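Local atomic coordinates of ABC transporter, substrate binding protein (Agrobacterium tumefaciens, PDB entry 3C9H), a protein that binds a magnesium ion and probably captures a solute in the periplasm for delivery to an ABC import system. Residues M96-K101 and V326-L332; A129-T133 and L281-M285. One frame throughout, in Å; residues are numbered along the deposited sequence.

Interaction 1 of 2, residues M96-K101 and V326-L332; sequences MDLQVK and VPVSPGL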
loop_
_atom_site.group_PDB
_atom_site.type_symbol
_atom_site.label_atom_id
_atom_site.label_comp_id
_atom_site.label_asym_id
_atom_site.label_seq_id
_atom_site.Cartn_x
_atom_site.Cartn_y
_atom_site.Cartn_z
ATOM N N MET A 96 7.245 -0.487 1.194
ATOM C CA MET A 96 8.145 -1.491 0.638
ATOM C C MET A 96 9.548 -1.268 1.180
ATOM O O MET A 96 10.255 -2.202 1.538
ATOM C CB MET A 96 8.188 -1.404 -0.885
ATOM C CG MET A 96 6.856 -1.604 -1.655
ATOM S SD MET A 96 6.985 -1.493 -3.456
ATOM C CE MET A 96 7.954 -2.953 -3.797
ATOM N N ASP A 97 9.933 -0.012 1.208
ATOM C CA ASP A 97 11.230 0.399 1.697
ATOM C C ASP A 97 11.492 0.026 3.160
ATOM O O ASP A 97 12.573 -0.479 3.494
ATOM C CB ASP A 97 11.452 1.887 1.414
ATOM C CG ASP A 97 10.418 2.808 2.072
ATOM O OD1 ASP A 97 9.244 2.419 2.263
ATOM O OD2 ASP A 97 10.789 3.973 2.331
ATOM N N LEU A 98 10.492 0.188 4.017
ATOM C CA LEU A 98 10.637 -0.143 5.429
ATOM C C LEU A 98 10.729 -1.648 5.617
ATOM O O LEU A 98 11.405 -2.113 6.527
ATOM C CB LEU A 98 9.455 0.418 6.254
ATOM C CG LEU A 98 9.357 1.956 6.248
ATOM C CD1 LEU A 98 8.220 2.455 7.108
ATOM C CD2 LEU A 98 10.722 2.617 6.638
ATOM N N GLN A 99 10.032 -2.405 4.765
ATOM C CA GLN A 99 10.091 -3.858 4.831
ATOM C C GLN A 99 11.442 -4.393 4.383
ATOM O O GLN A 99 11.988 -5.297 4.988
ATOM C CB GLN A 99 8.961 -4.479 4.023
ATOM C CG GLN A 99 7.588 -4.260 4.672
ATOM C CD GLN A 99 7.350 -5.180 5.865
ATOM O OE1 GLN A 99 7.792 -4.889 6.983
ATOM N NE2 GLN A 99 6.627 -6.292 5.637
ATOM N N VAL A 100 11.975 -3.829 3.318
ATOM C CA VAL A 100 13.312 -4.212 2.849
ATOM C C VAL A 100 14.364 -3.780 3.880
ATOM O O VAL A 100 15.276 -4.541 4.174
ATOM C CB VAL A 100 13.602 -3.663 1.437
ATOM C CG1 VAL A 100 15.124 -3.869 1.036
ATOM C CG2 VAL A 100 12.685 -4.359 0.426
ATOM N N LYS A 101 14.228 -2.589 4.458
ATOM C CA LYS A 101 15.102 -2.217 5.590
ATOM C C LYS A 101 15.091 -3.203 6.771
ATOM O O LYS A 101 16.153 -3.578 7.250
ATOM C CB LYS A 101 14.830 -0.795 6.074
ATOM C CG LYS A 101 15.789 -0.343 7.181
ATOM C CD LYS A 101 15.723 1.139 7.366
ATOM C CE LYS A 101 16.789 1.656 8.377
ATOM N NZ LYS A 101 18.226 1.207 8.086
ATOM N N VAL A 326 7.963 -0.878 -8.431
ATOM C CA VAL A 326 9.170 -0.832 -7.605
ATOM C C VAL A 326 9.681 -2.285 -7.398
ATOM O O VAL A 326 8.939 -3.145 -6.908
ATOM C CB VAL A 326 8.864 -0.172 -6.227
ATOM C CG1 VAL A 326 10.137 0.144 -5.487
ATOM C CG2 VAL A 326 7.989 1.109 -6.397
ATOM N N PRO A 327 10.936 -2.569 -7.800
ATOM C CA PRO A 327 11.515 -3.912 -7.609
ATOM C C PRO A 327 12.061 -4.127 -6.184
ATOM O O PRO A 327 12.505 -3.166 -5.540
ATOM C CB PRO A 327 12.647 -3.952 -8.635
ATOM C CG PRO A 327 13.088 -2.497 -8.773
ATOM C CD PRO A 327 11.876 -1.640 -8.462
ATOM N N VAL A 328 12.025 -5.373 -5.708
ATOM C CA VAL A 328 12.466 -5.734 -4.339
ATOM C C VAL A 328 13.872 -6.373 -4.315
ATOM O O VAL A 328 14.653 -6.179 -3.373
ATOM C CB VAL A 328 11.492 -6.758 -3.706
ATOM C CG1 VAL A 328 11.759 -6.920 -2.227
ATOM C CG2 VAL A 328 10.038 -6.354 -3.943
ATOM N N SER A 329 14.165 -7.149 -5.362
ATOM C CA SER A 329 15.346 -8.017 -5.436
ATOM C C SER A 329 16.719 -7.323 -5.336
ATOM O O SER A 329 17.688 -7.960 -4.889
ATOM C CB SER A 329 15.282 -8.856 -6.719
ATOM O OG SER A 329 15.124 -8.033 -7.872
ATOM N N PRO A 330 16.829 -6.041 -5.762
ATOM C CA PRO A 330 18.120 -5.361 -5.551
ATOM C C PRO A 330 18.336 -4.985 -4.084
ATOM O O PRO A 330 19.469 -4.758 -3.668
ATOM C CB PRO A 330 18.019 -4.092 -6.428
ATOM C CG PRO A 330 16.759 -4.247 -7.247
ATOM C CD PRO A 330 15.868 -5.155 -6.443
ATOM N N GLY A 331 17.257 -4.907 -3.313
ATOM C CA GLY A 331 17.376 -4.653 -1.890
ATOM C C GLY A 331 17.377 -3.169 -1.598
ATOM O O GLY A 331 16.767 -2.366 -2.321
ATOM N N LEU A 332 18.078 -2.810 -0.532
ATOM C CA LEU A 332 17.856 -1.519 0.125
ATOM C C LEU A 332 18.325 -0.337 -0.743
ATOM O O LEU A 332 17.794 0.778 -0.634
ATOM C CB LEU A 332 18.513 -1.533 1.521
ATOM C CG LEU A 332 17.921 -0.675 2.649
ATOM C CD1 LEU A 332 16.386 -0.571 2.590
ATOM C CD2 LEU A 332 18.413 -1.224 3.980
#
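Val100 of helix 96-104 and Leu332 of the loop that follows strand 323-325 meet where their backbones come nearest. Val100 CG1 presses on the peptide link between Gly331 and Leu332, 3.5 Å from Leu332 N, while its other methyl, CG2, lies 3.8 Å from Val328 CG1. With CG1 anti to the backbone N (chi1 170°) and CG2 beside it, CG1 is set toward the Gly331-Leu332 link and CG2 toward Val328. Leu332 answers with CD1, which rests on the helix backbone 3.5 Å from Lys101 N and reaches Lys101 CB. One turn earlier, Met96 bends at chi3 (67°) and lays its thioether end against Val326: SD is 3.6 Å from Val326 CB, and CE approaches Val326 O at 3.3 Å. CE also meets Val328 CG2, so Val328 divides its methyls between Met96 and Val100. A type I turn from Val328 to Gly331, closed by a hydrogen bond from Gly331 N to Val328 O, bends the loop between the contacts of Val328 and Leu332. Tyr335 touches Met96, Val100 and Val326; Asp97 forms a salt bridge with Arg341 and Lys101 one with Asp105. No hydrogen bond joins the two segments; the largely buried seam rests on the fit of methyl, thioether and backbone surfaces.

Interaction 2 of 2, residues A129-T133 and L281-M285; sequences AYALT and LEFFM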
loop_
_atom_site.group_PDB
_atom_site.type_symbol
_atom_site.label_atom_id
_atom_site.label_comp_id
_atom_site.label_asym_id
_atom_site.label_seq_id
_atom_site.Cartn_x
_atom_site.Cartn_y
_atom_site.Cartn_z
ATOM N N ALA A 129 11.858 -11.376 2.051
ATOM C CA ALA A 129 10.808 -10.402 1.753
ATOM C C ALA A 129 10.212 -10.666 0.367
ATOM O O ALA A 129 10.945 -10.733 -0.657
ATOM C CB ALA A 129 11.384 -8.996 1.786
ATOM N N TYR A 130 8.900 -10.842 0.330
ATOM C CA TYR A 130 8.179 -11.143 -0.891
ATOM C C TYR A 130 7.133 -10.087 -1.200
ATOM O O TYR A 130 6.276 -9.779 -0.356
ATOM C CB TYR A 130 7.461 -12.482 -0.747
ATOM C CG TYR A 130 8.356 -13.688 -0.531
ATOM C CD1 TYR A 130 8.790 -14.427 -1.607
ATOM C CD2 TYR A 130 8.723 -14.118 0.756
ATOM C CE1 TYR A 130 9.600 -15.562 -1.443
ATOM C CE2 TYR A 130 9.537 -15.250 0.930
ATOM C CZ TYR A 130 9.963 -15.963 -0.176
ATOM O OH TYR A 130 10.732 -17.075 -0.049
ATOM N N ALA A 131 7.167 -9.577 -2.417
ATOM C CA ALA A 131 6.140 -8.682 -2.929
ATOM C C ALA A 131 4.960 -9.533 -3.328
ATOM O O ALA A 131 5.116 -10.483 -4.115
ATOM C CB ALA A 131 6.646 -7.921 -4.169
ATOM N N LEU A 132 3.776 -9.201 -2.845
ATOM C CA LEU A 132 2.601 -10.092 -3.016
ATOM C C LEU A 132 1.416 -9.556 -3.817
ATOM O O LEU A 132 0.491 -10.324 -4.129
ATOM C CB LEU A 132 2.108 -10.562 -1.635
ATOM C CG LEU A 132 3.165 -11.297 -0.802
ATOM C CD1 LEU A 132 2.693 -11.447 0.677
ATOM C CD2 LEU A 132 3.478 -12.654 -1.425
ATOM N N THR A 133 1.424 -8.249 -4.104
ATOM C CA THR A 133 0.341 -7.567 -4.786
ATOM C C THR A 133 0.953 -6.598 -5.797
ATOM O O THR A 133 2.160 -6.366 -5.791
ATOM C CB THR A 133 -0.507 -6.728 -3.799
ATOM O OG1 THR A 133 0.268 -5.604 -3.324
ATOM C CG2 THR A 133 -1.002 -7.587 -2.611
ATOM N N LEU A 281 2.152 -16.771 5.121
ATOM C CA LEU A 281 2.866 -16.318 3.910
ATOM C C LEU A 281 2.664 -17.255 2.725
ATOM O O LEU A 281 2.316 -16.829 1.619
ATOM C CB LEU A 281 4.356 -16.152 4.223
ATOM C CG LEU A 281 5.260 -15.749 3.082
ATOM C CD1 LEU A 281 4.734 -14.477 2.319
ATOM C CD2 LEU A 281 6.692 -15.576 3.589
ATOM N N GLU A 282 2.856 -18.548 2.945
ATOM C CA GLU A 282 2.578 -19.531 1.911
ATOM C C GLU A 282 1.138 -19.389 1.379
ATOM O O GLU A 282 0.920 -19.443 0.163
ATOM C CB GLU A 282 2.795 -20.942 2.460
ATOM C CG GLU A 282 2.887 -22.019 1.418
ATOM C CD GLU A 282 3.582 -23.245 1.963
ATOM O OE1 GLU A 282 3.031 -23.803 2.941
ATOM O OE2 GLU A 282 4.679 -23.616 1.448
ATOM N N PHE A 283 0.167 -19.195 2.272
ATOM C CA PHE A 283 -1.203 -19.014 1.827
ATOM C C PHE A 283 -1.372 -17.758 0.946
ATOM O O PHE A 283 -2.000 -17.813 -0.112
ATOM C CB PHE A 283 -2.189 -19.011 2.997
ATOM C CG PHE A 283 -3.609 -18.776 2.566
ATOM C CD1 PHE A 283 -4.400 -19.830 2.118
ATOM C CD2 PHE A 283 -4.119 -17.496 2.532
ATOM C CE1 PHE A 283 -5.702 -19.589 1.678
ATOM C CE2 PHE A 283 -5.430 -17.241 2.083
ATOM C CZ PHE A 283 -6.214 -18.277 1.651
ATOM N N PHE A 284 -0.797 -16.637 1.378
ATOM C CA PHE A 284 -0.792 -15.414 0.595
ATOM C C PHE A 284 -0.110 -15.557 -0.770
ATOM O O PHE A 284 -0.417 -14.794 -1.666
ATOM C CB PHE A 284 -0.159 -14.254 1.382
ATOM C CG PHE A 284 -1.154 -13.493 2.236
ATOM C CD1 PHE A 284 -1.339 -12.113 2.068
ATOM C CD2 PHE A 284 -1.935 -14.161 3.174
ATOM C CE1 PHE A 284 -2.259 -11.421 2.829
ATOM C CE2 PHE A 284 -2.868 -13.480 3.936
ATOM C CZ PHE A 284 -3.030 -12.108 3.769
ATOM N N MET A 285 0.819 -16.501 -0.906
ATOM C CA MET A 285 1.549 -16.736 -2.165
ATOM C C MET A 285 0.834 -17.759 -3.054
ATOM O O MET A 285 1.114 -17.826 -4.260
ATOM C CB MET A 285 2.974 -17.248 -1.877
ATOM C CG MET A 285 3.957 -16.226 -1.246
ATOM S SD MET A 285 5.555 -16.953 -0.772
ATOM C CE MET A 285 6.349 -16.977 -2.384
#
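Met285 brings its sulfur over one face of the Tyr130 ring, with SD 4.2 Å from the ring centroid and only 10° off the normal. This is a Met-aromatic contact, and the two side chains cross at about a right angle. The methionine runs extended through chi2 and then bends at chi3 (80°), which brings Met285 CE to 3.6 Å from Tyr130 CD1. Leu281, one helical turn earlier, meets the same ring obliquely: its CD2 lies 3.8 Å from Tyr130 CD2, on the same side of the ring plane as the sulfur but near the CD2-CE2 bond, whereas Met285 CE sits by CD1-CE1. The phenol oxygen is anchored beyond this contact by hydrogen bonds with Ser111 O and Ser116 OG, which together with the packing should limit movement of the ring.

Leu132, two residues along, points its fork at the same helix. Leu132 CD2 lies 3.6 Å from Met285 CG, whereas Leu132 CD1 meets Leu281 CD1 at 4.0 Å and Phe284 CB at 4.1 Å. Each of these approaches is also close to perpendicular, so the leucine enters across the helix side chains instead of running alongside them. The ring of Phe284 itself turns onward to an edge-to-face contact with Phe92 of strand 90-93, a strand that Leu132 touches as well. Tyr130 and Leu132 are bound through their backbones to Gly265 and Arg263 of strand 258-268. The arrangement joins helix 274-285 to the beta structure around strand 129-131 through an apolar helix-on-sheet interface, consistent with the alpha/beta architecture of periplasmic solute-binding proteins.

How the interactions relate
Interactions 1 and 2 lie 14 Å apart, centre to centre, yet touch directly: Val328 CG2 of segment 326-332 is 3.7 Å from Ala131 CB of segment 129-133. The strand residue Ala131 thus meets the loop of interaction 1, while its neighbours Tyr130 and Leu132 serve interaction 2. Along the sequence, both segments of interaction 2 fall between those of interaction 1. Strand 258-268 links the two further, since its Ile264 touches Met96 and Val100 and its backbone pairs with segment 129-133. Neither contact supplies the magnesium site formed by Ser41 and Asp43; the ion is about 14 Å from the Met96 side chain and about 12 Å from that of Phe284.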